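Local atomic coordinates of pyridoxamine 5'-phosphate oxidase-related, FMN-binding protein (Paracoccus denitrificans, PDB entry 6VNA), a protein that probably takes part in the breakdown of c-type heme, as a noncanonical heme oxygenase of the FMN-binding, pyridoxamine 5'-phosphate oxidase-related family. Residues A[9-12]-A[13-16]. Sequence-based numbering, arbitrary orientation.
Sequences TTDE and ARAL
Thr10 caps the first turn of helix 11-23 by accepting the backbone N-H of Ala13, the N-cap bond that closes the start of this N-terminal surface helix. Its OG1 lies 3.2 Å from Ala13 N, and the N-H points almost straight at it (174°). The hydroxyl's position between the backbone N and the carbonyl carbon (chi1 61°) brings it to that amide. Main-chain bonds carry the turn onward, from Arg14 N to Thr10 O (3.1 Å), from Ala15 N to Asp11 O (3.0 Å) and from Leu16 N to Glu12 O (2.9 Å).

Charge pairing ties Asp11 to Arg14 along the outside of the same turn. Arg14 NH1 donates to Asp11 OD1 at 2.8 Å; the carboxylate oxygen lies near the guanidinium plane, at its edge, but is itself approached from above the carboxylate plane, the two planes being 74° apart. Arg14 NE forms a second salt bridge, to Asp154 of the C-terminal helix 152-156, which ties the first helix to the last one of the modelled chain. A leucine in place of Arg14 would probably leave both Asp11 and Asp154 without their positive mate and release this link between the helices.

Packing and one further hydrogen bond set this end of the helix against the sheet. The Ala13 methyl touches Phe148 and Leu140, on strands 148-151 and 137-141, and Thr9 OG1 is hydrogen-bonded to the carbonyl oxygen of Lys149. With OG1 so engaged, the methyl of Thr9, anti to its own amide nitrogen, lies over one face of the guanidinium, with CG2 3.6 Å from Arg14 NH2.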
ATOM      1  N   THR A   9      18.014 -10.740  10.536  1.00 67.94           N
ATOM      2  CA  THR A   9      17.899 -10.997   9.085  1.00 71.97           C
ATOM      3  C   THR A   9      18.844 -12.145   8.718  1.00 70.59           C
ATOM      4  O   THR A   9      20.008 -12.046   9.070  1.00 77.25           O
ATOM      5  CB  THR A   9      18.140  -9.683   8.332  1.00 69.06           C
ATOM      6  OG1 THR A   9      17.157  -8.783   8.839  1.00 62.81           O
ATOM      7  CG2 THR A   9      18.046  -9.801   6.827  1.00 67.95           C
ATOM      8  N   THR A  10      18.335 -13.169   8.017  1.00 73.00           N
ATOM      9  CA  THR A  10      19.068 -14.367   7.507  1.00 66.12           C
ATOM     10  C   THR A  10      19.049 -14.354   5.982  1.00 60.25           C
ATOM     11  O   THR A  10      18.243 -13.600   5.419  1.00 63.38           O
ATOM     12  CB  THR A  10      18.407 -15.666   7.988  1.00 67.80           C
ATOM     13  OG1 THR A  10      17.080 -15.670   7.455  1.00 77.30           O
ATOM     14  CG2 THR A  10      18.340 -15.805   9.497  1.00 62.30           C
ATOM     15  N   ASP A  11      19.850 -15.196   5.332  1.00 60.49           N
ATOM     16  CA  ASP A  11      19.869 -15.312   3.847  1.00 61.22           C
ATOM     17  C   ASP A  11      18.507 -15.846   3.351  1.00 61.45           C
ATOM     18  O   ASP A  11      18.108 -15.544   2.181  1.00 54.89           O
ATOM     19  CB  ASP A  11      21.065 -16.154   3.375  1.00 66.70           C
ATOM     20  CG  ASP A  11      22.369 -15.370   3.258  1.00 75.96           C
ATOM     21  OD1 ASP A  11      22.313 -14.132   3.313  1.00 83.59           O
ATOM     22  OD2 ASP A  11      23.436 -15.997   3.099  1.00 80.00           O
ATOM     23  N   GLU A  12      17.806 -16.621   4.186  1.00 57.99           N
ATOM     24  CA  GLU A  12      16.469 -17.178   3.855  1.00 64.60           C
ATOM     25  C   GLU A  12      15.488 -15.997   3.725  1.00 57.92           C
ATOM     26  O   GLU A  12      14.803 -15.881   2.672  1.00 56.51           O
ATOM     27  CB  GLU A  12      16.036 -18.218   4.898  1.00 66.92           C
ATOM     28  CG  GLU A  12      16.970 -19.415   5.031  1.00 77.06           C
ATOM     29  CD  GLU A  12      16.441 -20.578   5.873  1.00 87.50           C
ATOM     30  OE1 GLU A  12      15.681 -20.344   6.850  1.00 78.79           O
ATOM     31  OE2 GLU A  12      16.775 -21.734   5.539  1.00103.02           O
ATOM     32  N   ALA A  13      15.454 -15.124   4.731  1.00 51.56           N
ATOM     33  CA  ALA A  13      14.652 -13.876   4.737  1.00 54.08           C
ATOM     34  C   ALA A  13      14.992 -13.034   3.497  1.00 50.01           C
ATOM     35  O   ALA A  13      14.061 -12.560   2.786  1.00 51.47           O
ATOM     36  CB  ALA A  13      14.855 -13.134   6.039  1.00 56.91           C
ATOM     37  N   ARG A  14      16.270 -12.919   3.163  1.00 53.84           N
ATOM     38  CA  ARG A  14      16.711 -12.121   1.990  1.00 54.13           C
ATOM     39  C   ARG A  14      16.076 -12.702   0.731  1.00 52.48           C
ATOM     40  O   ARG A  14      15.540 -11.920  -0.084  1.00 56.48           O
ATOM     41  CB  ARG A  14      18.245 -12.067   1.900  1.00 63.52           C
ATOM     42  CG  ARG A  14      18.911 -11.285   3.034  1.00 61.49           C
ATOM     43  CD  ARG A  14      20.423 -11.072   2.930  1.00 61.60           C
ATOM     44  NE  ARG A  14      20.818 -10.373   4.148  1.00 69.96           N
ATOM     45  CZ  ARG A  14      21.412 -10.900   5.222  1.00 71.62           C
ATOM     46  NH1 ARG A  14      21.800 -12.165   5.242  1.00 81.50           N
ATOM     47  NH2 ARG A  14      21.637 -10.137   6.279  1.00 68.30           N
ATOM     48  N   ALA A  15      16.119 -14.027   0.575  1.00 57.92           N
ATOM     49  CA  ALA A  15      15.652 -14.746  -0.643  1.00 50.84           C
ATOM     50  C   ALA A  15      14.112 -14.652  -0.752  1.00 47.54           C
ATOM     51  O   ALA A  15      13.571 -14.434  -1.874  1.00 39.06           O
ATOM     52  CB  ALA A  15      16.141 -16.173  -0.588  1.00 48.11           C
ATOM     53  N   LEU A  16      13.398 -14.771   0.371  1.00 43.93           N
ATOM     54  CA  LEU A  16      11.925 -14.595   0.346  1.00 44.74           C
ATOM     55  C   LEU A  16      11.594 -13.199  -0.206  1.00 46.21           C
ATOM     56  O   LEU A  16      10.766 -13.118  -1.154  1.00 44.40           O
ATOM     57  CB  LEU A  16      11.345 -14.809   1.744  1.00 44.69           C
ATOM     58  CG  LEU A  16       9.822 -14.814   1.746  1.00 48.59           C
ATOM     59  CD1 LEU A  16       9.290 -15.716   0.631  1.00 46.11           C
ATOM     60  CD2 LEU A  16       9.276 -15.212   3.110  1.00 51.35           C
TER